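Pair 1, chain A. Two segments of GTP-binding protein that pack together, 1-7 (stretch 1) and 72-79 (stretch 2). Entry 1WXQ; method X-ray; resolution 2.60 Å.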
# COMPACT_ATOMS: atom_id res chain seq x y z
N MSE A 1 -8.67 -0.99 -3.00
CA MSE A 1 -7.22 -0.88 -2.69
C MSE A 1 -6.49 -2.17 -3.06
O MSE A 1 -6.99 -3.27 -2.84
CB MSE A 1 -7.02 -0.57 -1.21
CG MSE A 1 -5.60 -0.21 -0.84
SE MSE A 1 -4.48 -1.75 -0.52
CE MSE A 1 -4.86 -1.93 1.38
N GLU A 2 -5.29 -2.02 -3.62
CA GLU A 2 -4.51 -3.17 -4.03
C GLU A 2 -3.02 -2.83 -4.10
O GLU A 2 -2.66 -1.71 -4.46
CB GLU A 2 -5.04 -3.64 -5.39
CG GLU A 2 -4.01 -3.97 -6.45
CD GLU A 2 -4.58 -3.77 -7.85
OE1 GLU A 2 -4.80 -2.59 -8.22
OE2 GLU A 2 -4.81 -4.77 -8.57
N ILE A 3 -2.18 -3.82 -3.76
CA ILE A 3 -0.73 -3.66 -3.75
C ILE A 3 -0.07 -4.42 -4.88
O ILE A 3 -0.26 -5.62 -5.01
CB ILE A 3 -0.11 -4.18 -2.43
CG1 ILE A 3 -0.71 -3.44 -1.23
CG2 ILE A 3 1.39 -4.01 -2.47
CD1 ILE A 3 -0.25 -4.00 0.09
N GLY A 4 0.72 -3.73 -5.70
CA GLY A 4 1.40 -4.37 -6.80
C GLY A 4 2.85 -4.68 -6.45
O GLY A 4 3.51 -3.86 -5.82
N VAL A 5 3.32 -5.87 -6.83
CA VAL A 5 4.70 -6.30 -6.56
C VAL A 5 5.49 -6.34 -7.86
O VAL A 5 5.17 -7.10 -8.78
CB VAL A 5 4.72 -7.70 -5.93
CG1 VAL A 5 6.14 -8.09 -5.61
CG2 VAL A 5 3.86 -7.73 -4.68
N VAL A 6 6.54 -5.52 -7.92
CA VAL A 6 7.35 -5.40 -9.12
C VAL A 6 8.82 -5.64 -8.83
O VAL A 6 9.24 -5.59 -7.67
CB VAL A 6 7.24 -3.98 -9.73
CG1 VAL A 6 5.79 -3.64 -10.01
CG2 VAL A 6 7.83 -2.96 -8.77
N GLY A 7 9.60 -5.87 -9.88
CA GLY A 7 11.02 -6.11 -9.73
C GLY A 7 11.66 -6.73 -10.97
O GLY A 7 10.96 -7.16 -11.88
N PRO A 72 -7.60 -9.00 5.05
CA PRO A 72 -7.20 -9.29 3.66
C PRO A 72 -6.95 -8.07 2.77
O PRO A 72 -7.57 -7.02 2.94
CB PRO A 72 -8.35 -10.16 3.14
CG PRO A 72 -9.52 -9.68 3.92
CD PRO A 72 -8.94 -9.53 5.33
N VAL A 73 -6.03 -8.23 1.81
CA VAL A 73 -5.61 -7.18 0.89
C VAL A 73 -5.23 -7.75 -0.47
O VAL A 73 -4.46 -8.70 -0.55
CB VAL A 73 -4.35 -6.46 1.44
CG1 VAL A 73 -3.77 -5.50 0.39
CG2 VAL A 73 -4.68 -5.73 2.74
N LYS A 74 -5.74 -7.15 -1.54
CA LYS A 74 -5.42 -7.62 -2.89
C LYS A 74 -3.94 -7.40 -3.19
O LYS A 74 -3.36 -6.39 -2.79
CB LYS A 74 -6.24 -6.87 -3.93
CG LYS A 74 -7.53 -7.54 -4.36
CD LYS A 74 -8.02 -6.95 -5.68
CE LYS A 74 -6.96 -7.08 -6.76
NZ LYS A 74 -7.36 -6.42 -8.02
N MSE A 75 -3.36 -8.34 -3.93
CA MSE A 75 -1.96 -8.26 -4.31
C MSE A 75 -1.83 -8.75 -5.75
O MSE A 75 -2.45 -9.74 -6.14
CB MSE A 75 -1.10 -9.11 -3.37
CG MSE A 75 0.39 -8.93 -3.57
SE MSE A 75 1.45 -9.65 -2.13
CE MSE A 75 1.72 -8.01 -1.12
N VAL A 76 -1.02 -8.05 -6.54
CA VAL A 76 -0.82 -8.35 -7.94
C VAL A 76 0.63 -8.68 -8.28
O VAL A 76 1.54 -7.96 -7.88
CB VAL A 76 -1.26 -7.13 -8.78
CG1 VAL A 76 -1.12 -7.42 -10.28
CG2 VAL A 76 -2.69 -6.77 -8.45
N ASP A 77 0.85 -9.77 -9.01
CA ASP A 77 2.20 -10.15 -9.41
C ASP A 77 2.47 -9.37 -10.71
O ASP A 77 2.21 -9.85 -11.81
CB ASP A 77 2.28 -11.65 -9.67
CG ASP A 77 3.70 -12.14 -9.87
OD1 ASP A 77 4.55 -11.38 -10.38
OD2 ASP A 77 3.98 -13.31 -9.52
N VAL A 78 3.00 -8.16 -10.55
CA VAL A 78 3.27 -7.26 -11.67
C VAL A 78 4.51 -7.57 -12.51
O VAL A 78 5.64 -7.23 -12.13
CB VAL A 78 3.40 -5.80 -11.15
CG1 VAL A 78 3.74 -4.86 -12.30
CG2 VAL A 78 2.11 -5.38 -10.48
N ALA A 79 4.31 -8.18 -13.67
CA ALA A 79 5.43 -8.48 -14.56
C ALA A 79 4.96 -8.92 -15.94
O ALA A 79 5.73 -9.50 -16.71
CB ALA A 79 6.30 -9.54 -13.93

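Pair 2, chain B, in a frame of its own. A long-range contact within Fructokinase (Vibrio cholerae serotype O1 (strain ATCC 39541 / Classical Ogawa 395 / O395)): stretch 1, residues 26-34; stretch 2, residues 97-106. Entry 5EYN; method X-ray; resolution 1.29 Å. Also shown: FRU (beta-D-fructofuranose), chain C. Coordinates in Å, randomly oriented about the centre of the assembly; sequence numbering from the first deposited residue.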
# COMPACT_ATOMS: atom_id res chain seq x y z
N ASP B 26 14.67 -4.33 2.97
CA ASP B 26 13.40 -4.05 2.30
C ASP B 26 13.56 -3.59 0.88
O ASP B 26 14.15 -2.55 0.63
CB ASP B 26 12.60 -3.00 3.09
CG ASP B 26 13.32 -1.67 3.28
OD1 ASP B 26 12.65 -0.61 3.12
OD2 ASP B 26 14.53 -1.66 3.65
N ALA B 27 13.04 -4.39 -0.03
CA ALA B 27 12.75 -3.96 -1.39
C ALA B 27 11.32 -3.43 -1.38
O ALA B 27 10.42 -4.07 -0.86
CB ALA B 27 12.90 -5.13 -2.36
N VAL B 28 11.12 -2.23 -1.93
CA VAL B 28 9.84 -1.57 -1.80
C VAL B 28 9.44 -0.93 -3.10
O VAL B 28 10.29 -0.61 -3.93
CB VAL B 28 9.86 -0.47 -0.73
CG1 VAL B 28 10.67 -0.88 0.50
CG2 VAL B 28 10.32 0.83 -1.26
N VAL B 29 8.15 -0.74 -3.27
CA VAL B 29 7.66 0.12 -4.35
C VAL B 29 7.41 1.51 -3.78
O VAL B 29 6.60 1.69 -2.87
CB VAL B 29 6.41 -0.46 -5.05
CG1 VAL B 29 5.77 0.58 -5.95
CG2 VAL B 29 6.77 -1.71 -5.84
N ASP B 30 8.15 2.47 -4.33
CA ASP B 30 7.97 3.88 -4.01
C ASP B 30 6.98 4.47 -5.03
O ASP B 30 7.21 4.46 -6.25
CB ASP B 30 9.29 4.65 -4.11
CG ASP B 30 10.27 4.34 -3.00
OD1 ASP B 30 9.85 4.01 -1.87
OD2 ASP B 30 11.49 4.52 -3.25
N LEU B 31 5.89 5.01 -4.52
CA LEU B 31 4.89 5.69 -5.34
C LEU B 31 5.22 7.17 -5.31
O LEU B 31 5.09 7.83 -4.28
CB LEU B 31 3.50 5.39 -4.77
CG LEU B 31 3.08 3.93 -4.81
CD1 LEU B 31 1.82 3.72 -3.99
CD2 LEU B 31 2.88 3.44 -6.24
N ILE B 32 5.67 7.69 -6.44
CA ILE B 32 6.24 9.03 -6.50
C ILE B 32 5.35 9.90 -7.38
O ILE B 32 5.13 9.57 -8.55
CB ILE B 32 7.68 9.01 -7.03
CG1 ILE B 32 8.53 8.12 -6.10
CG2 ILE B 32 8.24 10.42 -7.12
CD1 ILE B 32 10.02 8.14 -6.41
N PRO B 33 4.83 10.99 -6.82
CA PRO B 33 3.95 11.86 -7.60
C PRO B 33 4.57 12.29 -8.92
O PRO B 33 5.74 12.66 -8.98
CB PRO B 33 3.76 13.08 -6.70
CG PRO B 33 3.92 12.51 -5.31
CD PRO B 33 5.01 11.50 -5.45
N ASP B 34 3.76 12.24 -9.98
CA ASP B 34 4.19 12.68 -11.29
C ASP B 34 2.94 13.11 -12.03
O ASP B 34 2.36 12.34 -12.80
CB ASP B 34 4.92 11.56 -12.03
CG ASP B 34 5.71 12.04 -13.22
OD1 ASP B 34 6.43 13.05 -13.09
OD2 ASP B 34 5.61 11.39 -14.28
N ARG B 97 2.61 -8.67 2.72
CA ARG B 97 2.70 -7.90 1.50
C ARG B 97 4.01 -7.13 1.39
O ARG B 97 4.64 -6.77 2.37
CB ARG B 97 1.52 -6.93 1.47
CG ARG B 97 0.19 -7.63 1.18
CD ARG B 97 0.02 -7.73 -0.31
NE ARG B 97 -1.05 -8.63 -0.69
CZ ARG B 97 -0.88 -9.90 -1.00
NH1 ARG B 97 0.32 -10.46 -0.97
NH2 ARG B 97 -1.94 -10.63 -1.34
N THR B 98 4.39 -6.87 0.15
CA THR B 98 5.53 -6.03 -0.17
C THR B 98 5.35 -4.60 0.31
O THR B 98 4.28 -4.00 0.17
CB THR B 98 5.77 -6.02 -1.67
OG1 THR B 98 5.92 -7.36 -2.12
CG2 THR B 98 7.00 -5.20 -2.05
N SER B 99 6.41 -4.06 0.89
CA SER B 99 6.40 -2.69 1.34
C SER B 99 6.02 -1.74 0.20
O SER B 99 6.54 -1.83 -0.92
CB SER B 99 7.76 -2.31 1.88
OG SER B 99 7.74 -0.98 2.37
N THR B 100 5.13 -0.81 0.52
CA THR B 100 4.60 0.18 -0.40
C THR B 100 4.69 1.52 0.28
O THR B 100 4.11 1.72 1.34
CB THR B 100 3.15 -0.14 -0.74
OG1 THR B 100 3.08 -1.45 -1.30
CG2 THR B 100 2.59 0.84 -1.75
N VAL B 101 5.42 2.44 -0.35
CA VAL B 101 5.74 3.70 0.28
C VAL B 101 5.26 4.84 -0.61
O VAL B 101 5.50 4.85 -1.82
CB VAL B 101 7.26 3.80 0.49
CG1 VAL B 101 7.66 5.18 0.98
CG2 VAL B 101 7.72 2.73 1.47
N VAL B 102 4.56 5.79 -0.02
CA VAL B 102 4.10 6.98 -0.74
C VAL B 102 5.07 8.12 -0.46
O VAL B 102 5.38 8.43 0.68
CB VAL B 102 2.67 7.37 -0.32
CG1 VAL B 102 2.22 8.62 -1.05
CG2 VAL B 102 1.72 6.22 -0.59
N VAL B 103 5.59 8.72 -1.53
CA VAL B 103 6.57 9.80 -1.41
C VAL B 103 5.93 11.18 -1.56
O VAL B 103 5.12 11.40 -2.45
CB VAL B 103 7.68 9.63 -2.46
CG1 VAL B 103 8.73 10.72 -2.34
CG2 VAL B 103 8.33 8.25 -2.36
N ASP B 104 6.32 12.11 -0.68
CA ASP B 104 5.96 13.53 -0.79
C ASP B 104 7.21 14.31 -1.21
O ASP B 104 8.15 14.44 -0.43
CB ASP B 104 5.45 14.03 0.57
CG ASP B 104 4.99 15.48 0.55
OD1 ASP B 104 4.45 15.94 1.58
OD2 ASP B 104 5.15 16.16 -0.48
N LEU B 105 7.22 14.81 -2.44
CA LEU B 105 8.38 15.50 -2.98
C LEU B 105 8.61 16.90 -2.39
O LEU B 105 9.65 17.50 -2.63
CB LEU B 105 8.24 15.60 -4.49
CG LEU B 105 8.18 14.26 -5.22
CD1 LEU B 105 7.74 14.48 -6.67
CD2 LEU B 105 9.54 13.58 -5.15
N ASP B 106 7.69 17.39 -1.58
CA ASP B 106 7.92 18.66 -0.89
C ASP B 106 8.77 18.49 0.36
O ASP B 106 9.21 19.47 0.96
CB ASP B 106 6.59 19.35 -0.55
CG ASP B 106 5.91 19.94 -1.78
OD1 ASP B 106 6.58 20.06 -2.83
OD2 ASP B 106 4.72 20.27 -1.69
C1 FRU C . 12.90 2.69 2.78
C2 FRU C . 12.96 3.89 1.85
C3 FRU C . 12.42 3.70 0.45
C4 FRU C . 13.34 4.49 -0.42
C5 FRU C . 14.61 4.43 0.35
C6 FRU C . 15.49 5.65 0.20
O1 FRU C . 13.74 1.66 2.35
O2 FRU C . 12.26 4.91 2.48
O3 FRU C . 11.09 4.11 0.45
O4 FRU C . 13.53 3.94 -1.68
O5 FRU C . 14.31 4.23 1.72
O6 FRU C . 16.66 5.55 0.97
O HOH W 1 9.95 -0.69 3.85
O HOH W 2 8.95 -5.49 1.11

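Both pairs join two parallel neighbouring strands of a β-sheet, and 14 central residues superpose with an RMSD of 0.6 Å. The strand axes approach to 4.6 Å in pair 1 and 4.7 Å in pair 2, with crossing angles of -28° and -21°. The buried areas, 583 and 616 Å², are similar.

The backbone ladder is the same in register. In pair 1, I3(A) N donates to K74(A) O (3.0 Å), V76(A) N to I3(A) O (3.0 Å) and V5(A) N to V76(A) O (2.9 Å). The matched bonds in pair 2 run from V29(B) N to S99(B) O (3.1 Å), from V101(B) N to V29(B) O (2.9 Å) and from L31(B) N to V101(B) O (2.7 Å). The fourth rung differs in quality: V103(B) N meets L31(B) O at 2.9 Å and 169°, whereas V78(A) N reaches V5(A) O at 3.0 Å but at 129°, a weak bond.

The face bearing G4(A) and V76(A) in pair 1, and D30(B) and V101(B) in pair 2, shows the sharpest contrast. G4(A) and D30(B) coincide to 0.1 Å at CA, and the valines opposite them match closely. An ideal CB on G4(A) would lie only 3.2 Å from V78(A) CG2; in pair 2, D30(B) CB stands 4.1 Å from V103(B) CG2. The aspartate carboxylate is used for the ligand: fructose O3 donates to D30(B) OD1 and O4 to D30(B) OD2, both at 2.6 Å, as suits a fructokinase. Two residues earlier along each strand, on the same face, a charged pair in pair 1 corresponds to a smaller, uncharged pair in pair 2. K74(A) NZ forms a salt bridge with E2(A) OE2 (3.1 Å), while at the matched positions V28(B) CG1 lies 3.5 Å from S99(B) OG, and a water links that hydroxyl to D26(B) OD1.

On the other face, I3(A), V5(A) and M75(A) match V29(B), L31(B) and T100(B). The long selenomethionine M75(A) places CG 3.8 Å from V5(A) CG2. In pair 2 the shorter threonine is met by the longer leucine, with L31(B) CD1 3.7 Å from T100(B) CG2, so bulk moves from one strand to the other while the spacing is kept.

Beyond the ladder, V6(A) CG1 packs 3.3 Å from V78(A) CG1, and the matched I32(B) CG1 lies 3.7 Å from V103(B) CG2. In pair 2, P33(B) CD also lies 4.4 Å from V103(B) CB. P33(B) falls on G7(A), which has no side chain and makes no contact with stretch 2.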